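Local coordinates for hypothetical protein CC0527 (Caulobacter vibrioides, PDB 2O0Q) that is of unknown function, a DUF952 protein whose sequence family is grouped with the ADP-ribosyl clan, at residues D14-K17 against R21-G24; H35-A38 against E44-A47; L99-D102 against V106-L109. All blocks are in the same frame, centred on the assembly; numbering follows the deposited sequence.

Contact 1. Residues D14-K17 against R21-G24; sequences DAAK and RFEG
Ala16 packs against the backbone and CB of Phe22 in a small, buried helix-to-strand contact. It lies where helix 10-19 ends and the chain turns back into the short strand 21-22. The CB of Ala16 points at the strand and does the touching. CB of Ala16 sits 3.8 Å from both CB and CA of Phe22. On the turn side, CB of Ala16 lies 3.7 Å from the carbonyl O of Arg21. CB of Ala16 also comes obliquely to CD1 of the Phe22 ring, at 4.1 Å.

Phe22 has its CG anti to the backbone N (chi1 176°). This carries the ring past the methyl toward strand 3-9, where it packs on Lys6 and Leu8. One face of the Phe22 ring is met by the backbone N of Gly24, which stands 3.5 Å above the ring centre. The unit is a tight helix-turn-strand connection: the chain leaves the helix and reverses within a few residues. Strand 21-22 then pairs antiparallel with strand 88-89, and Phe22 makes its backbone bonds with Leu88.

At the turn, a CA-H...O contact joins CA of Ala16 to the carbonyl O of Arg21 at 3.5 Å. CB of Arg21 points away from the helix. NH2 of Arg21 forms a salt bridge of 3.3 Å with OE2 of Glu23, two residues along the same chain segment. On the helix, Asp14 turns to Arg10 instead, and its OD1 forms a salt bridge with NH1 of that residue.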
loop_
_atom_site.group_PDB
_atom_site.type_symbol
_atom_site.label_atom_id
_atom_site.label_comp_id
_atom_site.label_asym_id
_atom_site.label_seq_id
_atom_site.Cartn_x
_atom_site.Cartn_y
_atom_site.Cartn_z
ATOM N N ASP A 14 1.298 6.514 11.474
ATOM C CA ASP A 14 1.174 7.597 12.448
ATOM C C ASP A 14 2.198 8.681 12.115
ATOM O O ASP A 14 1.894 9.878 12.162
ATOM C CB ASP A 14 1.418 7.099 13.879
ATOM C CG ASP A 14 0.255 6.299 14.432
ATOM O OD1 ASP A 14 -0.868 6.408 13.900
ATOM O OD2 ASP A 14 0.465 5.565 15.422
ATOM N N ALA A 15 3.412 8.252 11.776
ATOM C CA ALA A 15 4.483 9.177 11.424
ATOM C C ALA A 15 4.077 9.984 10.197
ATOM O O ALA A 15 4.388 11.173 10.085
ATOM C CB ALA A 15 5.763 8.409 11.141
ATOM N N ALA A 16 3.382 9.330 9.275
ATOM C CA ALA A 16 2.933 9.995 8.061
ATOM C C ALA A 16 1.893 11.058 8.405
ATOM O O ALA A 16 1.941 12.177 7.895
ATOM C CB ALA A 16 2.347 8.973 7.095
ATOM N N LYS A 17 0.961 10.715 9.286
ATOM C CA LYS A 17 -0.079 11.657 9.673
ATOM C C LYS A 17 0.491 12.883 10.386
ATOM O O LYS A 17 -0.052 13.984 10.274
ATOM C CB LYS A 17 -1.123 10.960 10.553
ATOM C CG LYS A 17 -1.920 9.898 9.810
ATOM C CD LYS A 17 -3.226 9.565 10.511
ATOM C CE LYS A 17 -3.005 8.947 11.874
ATOM N NZ LYS A 17 -4.307 8.691 12.561
ATOM N N ARG A 21 1.878 13.750 5.112
ATOM C CA ARG A 21 2.050 12.893 3.946
ATOM C C ARG A 21 2.976 11.714 4.224
ATOM O O ARG A 21 3.819 11.768 5.123
ATOM C CB ARG A 21 2.577 13.708 2.751
ATOM C CG ARG A 21 4.066 14.095 2.780
ATOM C CD ARG A 21 4.408 15.112 3.865
ATOM N NE ARG A 21 5.781 15.605 3.733
ATOM C CZ ARG A 21 6.176 16.527 2.855
ATOM N NH1 ARG A 21 5.304 17.079 2.018
ATOM N NH2 ARG A 21 7.450 16.894 2.804
ATOM N N PHE A 22 2.798 10.644 3.456
ATOM C CA PHE A 22 3.617 9.447 3.592
ATOM C C PHE A 22 4.689 9.525 2.514
ATOM O O PHE A 22 4.381 9.547 1.323
ATOM C CB PHE A 22 2.754 8.193 3.400
ATOM C CG PHE A 22 3.533 6.904 3.419
ATOM C CD1 PHE A 22 4.341 6.580 4.501
ATOM C CD2 PHE A 22 3.447 6.006 2.352
ATOM C CE1 PHE A 22 5.052 5.381 4.521
ATOM C CE2 PHE A 22 4.152 4.811 2.364
ATOM C CZ PHE A 22 4.955 4.497 3.448
ATOM N N GLU A 23 5.949 9.581 2.929
ATOM C CA GLU A 23 7.039 9.688 1.972
ATOM C C GLU A 23 7.539 8.344 1.479
ATOM O O GLU A 23 8.340 8.278 0.548
ATOM C CB GLU A 23 8.186 10.494 2.579
ATOM C CG GLU A 23 7.729 11.852 3.086
ATOM C CD GLU A 23 8.875 12.745 3.490
ATOM O OE1 GLU A 23 9.724 12.297 4.292
ATOM O OE2 GLU A 23 8.923 13.898 3.009
ATOM N N GLY A 24 7.069 7.270 2.100
ATOM C CA GLY A 24 7.475 5.946 1.661
ATOM C C GLY A 24 8.191 5.094 2.688
ATOM O O GLY A 24 8.769 5.602 3.651
#

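Contact 2. Residues H35-A38 against E44-A47; sequences HLSA and ETAA
Ser37 and Thr45 meet through a hydroxyl-to-hydroxyl hydrogen bond, one residue on strand 34-38 and the other on helix 39-49. The contact is small, and the CA atoms of Ser37 and Thr45 stay 7.3 Å apart. The side chain of Ser37 leaves the strand with its CB pointing at the helix. CB of Ser37 comes no nearer to Thr45 than 3.8 Å, at OG1 of Thr45. The next atom, OG, closes the gap. It lies beside its own backbone N and anti to the carbonyl carbon (chi1 -58°), which aims it across to the helix. There OG of Ser37 forms a hydrogen bond with OG1 of Thr45 at 2.8 Å, and either hydroxyl could be the donor. OG of Ser37 also has carbon neighbours on the threonine. OG of Ser37 lies 3.4 Å from CB of Thr45. The methyl CG2 of Thr45 is 3.6 Å from OG of Ser37. The serine oxygen therefore rests against the branch of the threonine as well as its hydroxyl.

Thr45 also points its CB at the strand, and OG1 of Thr45 takes the hydrogen bond. Besides Ser37, OG1 hydrogen-bonds to the carbonyl O of Gln41, one helical turn earlier, and to NH2 of Arg76. Three partners thus grip this oxygen and should restrict its rotation. Arg76 also reaches the next residue back, since its NE forms a salt bridge with OE2 of Glu44.

Here a helix directly follows a strand and folds back beside the sheet that contains it. Ser37 has backbone bonds with Tyr5 of strand 3-9. Thr45 packs on Phe81 of strand 80-84, and Ala46 on Ile7 of strand 3-9.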
loop_
_atom_site.group_PDB
_atom_site.type_symbol
_atom_site.label_atom_id
_atom_site.label_comp_id
_atom_site.label_asym_id
_atom_site.label_seq_id
_atom_site.Cartn_x
_atom_site.Cartn_y
_atom_site.Cartn_z
ATOM N N HIS A 35 5.648 1.896 -3.607
ATOM C CA HIS A 35 5.102 0.650 -4.126
ATOM C C HIS A 35 3.676 0.462 -3.646
ATOM O O HIS A 35 3.434 0.345 -2.445
ATOM C CB HIS A 35 5.912 -0.556 -3.637
ATOM C CG HIS A 35 7.206 -0.770 -4.359
ATOM N ND1 HIS A 35 8.340 -0.033 -4.094
ATOM C CD2 HIS A 35 7.557 -1.673 -5.307
ATOM C CE1 HIS A 35 9.335 -0.477 -4.843
ATOM N NE2 HIS A 35 8.886 -1.470 -5.589
ATOM N N LEU A 36 2.736 0.432 -4.584
ATOM C CA LEU A 36 1.331 0.206 -4.261
ATOM C C LEU A 36 0.898 -1.016 -5.059
ATOM O O LEU A 36 1.633 -1.469 -5.937
ATOM C CB LEU A 36 0.480 1.431 -4.620
ATOM C CG LEU A 36 0.718 2.587 -3.636
ATOM C CD1 LEU A 36 1.319 3.760 -4.359
ATOM C CD2 LEU A 36 -0.581 3.006 -2.980
ATOM N N SER A 37 -0.273 -1.560 -4.740
ATOM C CA SER A 37 -0.781 -2.744 -5.431
ATOM C C SER A 37 -2.236 -2.580 -5.831
ATOM O O SER A 37 -3.027 -1.999 -5.089
ATOM C CB SER A 37 -0.699 -3.982 -4.527
ATOM O OG SER A 37 0.618 -4.252 -4.085
ATOM N N ALA A 38 -2.587 -3.087 -7.010
ATOM C CA ALA A 38 -3.980 -3.044 -7.439
ATOM C C ALA A 38 -4.655 -4.105 -6.570
ATOM O O ALA A 38 -3.977 -4.942 -5.976
ATOM C CB ALA A 38 -4.103 -3.412 -8.906
ATOM N N GLU A 44 -1.202 -10.993 -2.659
ATOM C CA GLU A 44 0.095 -11.607 -2.925
ATOM C C GLU A 44 1.203 -10.720 -2.361
ATOM O O GLU A 44 2.193 -11.217 -1.818
ATOM C CB GLU A 44 0.317 -11.824 -4.430
ATOM C CG GLU A 44 1.506 -12.757 -4.721
ATOM C CD GLU A 44 1.682 -13.090 -6.196
ATOM O OE1 GLU A 44 0.694 -13.480 -6.850
ATOM O OE2 GLU A 44 2.821 -12.975 -6.702
ATOM N N THR A 45 1.032 -9.407 -2.487
ATOM C CA THR A 45 2.023 -8.468 -1.959
ATOM C C THR A 45 2.114 -8.640 -0.442
ATOM O O THR A 45 3.206 -8.647 0.134
ATOM C CB THR A 45 1.628 -7.007 -2.285
ATOM O OG1 THR A 45 1.674 -6.810 -3.703
ATOM C CG2 THR A 45 2.585 -6.016 -1.614
ATOM N N ALA A 46 0.961 -8.786 0.202
ATOM C CA ALA A 46 0.923 -8.958 1.650
ATOM C C ALA A 46 1.642 -10.245 2.049
ATOM O O ALA A 46 2.451 -10.260 2.975
ATOM C CB ALA A 46 -0.539 -8.983 2.141
ATOM N N ALA A 47 1.355 -11.324 1.332
ATOM C CA ALA A 47 1.959 -12.618 1.620
ATOM C C ALA A 47 3.457 -12.624 1.360
ATOM O O ALA A 47 4.213 -13.312 2.034
ATOM C CB ALA A 47 1.296 -13.693 0.772
#

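Contact 3. Residues L99-D102 against V106-L109; sequences LDLD and VPQL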
loop_
_atom_site.group_PDB
_atom_site.type_symbol
_atom_site.label_atom_id
_atom_site.label_comp_id
_atom_site.label_asym_id
_atom_site.label_seq_id
_atom_site.Cartn_x
_atom_site.Cartn_y
_atom_site.Cartn_z
ATOM N N LEU A 99 -4.971 -4.472 9.912
ATOM C CA LEU A 99 -4.967 -5.852 9.445
ATOM C C LEU A 99 -4.697 -6.898 10.517
ATOM O O LEU A 99 -4.024 -6.627 11.513
ATOM C CB LEU A 99 -3.932 -6.006 8.331
ATOM C CG LEU A 99 -4.153 -5.170 7.069
ATOM C CD1 LEU A 99 -2.949 -5.304 6.153
ATOM C CD2 LEU A 99 -5.421 -5.634 6.367
ATOM N N ASP A 100 -5.238 -8.093 10.289
ATOM C CA ASP A 100 -5.068 -9.233 11.182
ATOM C C ASP A 100 -4.300 -10.293 10.394
ATOM O O ASP A 100 -4.387 -10.343 9.170
ATOM C CB ASP A 100 -6.423 -9.823 11.600
ATOM C CG ASP A 100 -7.277 -8.847 12.393
ATOM O OD1 ASP A 100 -6.757 -8.250 13.357
ATOM O OD2 ASP A 100 -8.470 -8.691 12.053
ATOM N N LEU A 101 -3.557 -11.139 11.097
ATOM C CA LEU A 101 -2.774 -12.200 10.460
ATOM C C LEU A 101 -3.507 -13.534 10.534
ATOM O O LEU A 101 -4.262 -13.775 11.479
ATOM C CB LEU A 101 -1.427 -12.347 11.168
ATOM C CG LEU A 101 -0.177 -11.565 10.744
ATOM C CD1 LEU A 101 -0.521 -10.211 10.172
ATOM C CD2 LEU A 101 0.735 -11.446 11.951
ATOM N N ASP A 102 -3.308 -14.396 9.540
ATOM C CA ASP A 102 -3.932 -15.715 9.580
ATOM C C ASP A 102 -2.940 -16.656 10.258
ATOM O O ASP A 102 -1.916 -16.201 10.781
ATOM C CB ASP A 102 -4.320 -16.207 8.174
ATOM C CG ASP A 102 -3.128 -16.425 7.257
ATOM O OD1 ASP A 102 -3.364 -16.543 6.033
ATOM O OD2 ASP A 102 -1.973 -16.493 7.738
ATOM N N VAL A 106 0.196 -14.558 7.534
ATOM C CA VAL A 106 -0.087 -13.734 6.359
ATOM C C VAL A 106 -1.234 -12.765 6.648
ATOM O O VAL A 106 -2.290 -13.166 7.146
ATOM C CB VAL A 106 -0.492 -14.603 5.143
ATOM C CG1 VAL A 106 -0.831 -13.710 3.944
ATOM C CG2 VAL A 106 0.630 -15.565 4.796
ATOM N N PRO A 107 -1.034 -11.472 6.354
ATOM C CA PRO A 107 -2.072 -10.461 6.586
ATOM C C PRO A 107 -3.308 -10.771 5.729
ATOM O O PRO A 107 -3.187 -11.053 4.536
ATOM C CB PRO A 107 -1.391 -9.162 6.155
ATOM C CG PRO A 107 0.078 -9.441 6.420
ATOM C CD PRO A 107 0.218 -10.845 5.888
ATOM N N GLN A 108 -4.491 -10.722 6.331
ATOM C CA GLN A 108 -5.717 -11.009 5.587
ATOM C C GLN A 108 -6.287 -9.747 4.943
ATOM O O GLN A 108 -6.683 -8.817 5.642
ATOM C CB GLN A 108 -6.774 -11.626 6.511
ATOM C CG GLN A 108 -6.377 -12.950 7.141
ATOM C CD GLN A 108 -7.524 -13.597 7.901
ATOM O OE1 GLN A 108 -8.041 -13.035 8.867
ATOM N NE2 GLN A 108 -7.930 -14.785 7.463
ATOM N N LEU A 109 -6.338 -9.716 3.614
ATOM C CA LEU A 109 -6.874 -8.550 2.907
ATOM C C LEU A 109 -8.237 -8.828 2.283
ATOM O O LEU A 109 -8.942 -7.903 1.882
ATOM C CB LEU A 109 -5.926 -8.102 1.791
ATOM C CG LEU A 109 -4.484 -7.718 2.117
ATOM C CD1 LEU A 109 -3.966 -6.823 0.997
ATOM C CD2 LEU A 109 -4.406 -6.995 3.432
HETATM O O HOH W 1 -7.272 -8.197 8.257
HETATM O O HOH W 2 -4.237 -14.376 4.486
HETATM O O HOH W 3 -6.195 -16.288 5.071
#
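Two backbone hydrogen bonds tie Asp100 and Asp102 to the returning chain at Val106 and Gln108. The N of Gln108 donates to the carbonyl O of Asp100 at 2.9 Å. The N of Asp102 donates to the carbonyl O of Val106, also at 2.9 Å. Together they flank Leu101 and Pro107 and make a single antiparallel beta bridge at the neck of a hairpin-like loop. The loop lies between strand 93-98 and helix 110-114.

Asp102 adds a third bond. OD2 of Asp102 accepts the N of Val106 at 2.9 Å, and that donor stands above the carboxylate, 48° out of its plane. CG of Asp102 lies between its backbone N and carbonyl carbon (chi1 64°), which turns the carboxylate back over the loop mouth. OD2 also takes a weak bond from the N of Asp104 inside the loop. OD1 receives two waters. One reaches on weakly to the carbonyl O of Pro107, and the other weakly accepts NE2 of Gln108. A further water joins the N of Asp100 to the carbonyl O of Gln108 and extends the pairing.

Further packing is mostly apolar. The extended Gln108 side chain lies against CB of Asp102, with NE2 of Gln108 3.9 Å from CB of Asp102. CD1 of Leu101 lies 3.9 Å from CG of Pro107, the two side chains running side by side. CD1 of Leu99 meets CB of Pro107 obliquely at 4.2 Å. Val106 and Leu109 also pack on helix 39-49. The tightest carbon pair is CD2 of Leu99 against CD2 of Leu109, at 3.4 Å.

Overall arrangement
The three contacts follow one another along the chain, each closing before the next opens. Contacts 2 and 3 are neighbours, with centres about 13 Å apart. They touch through helix 39-49: Ala46 meets Pro107 and Leu109, and Ala47 meets Val106. The loop of contact 3 thus packs on the helix that contact 2 ties to strand 34-38. Contact 1 stands apart, its centre about 18 Å from that of contact 2 and about 22 Å from that of contact 3. Strand 3-9 of the six-stranded antiparallel sheet links the first two, because Phe22, Leu36 and Ala46 all pack on it. Contact 1 joins helix 10-19 to the separate two-stranded pairing of 21-22 with 88-89.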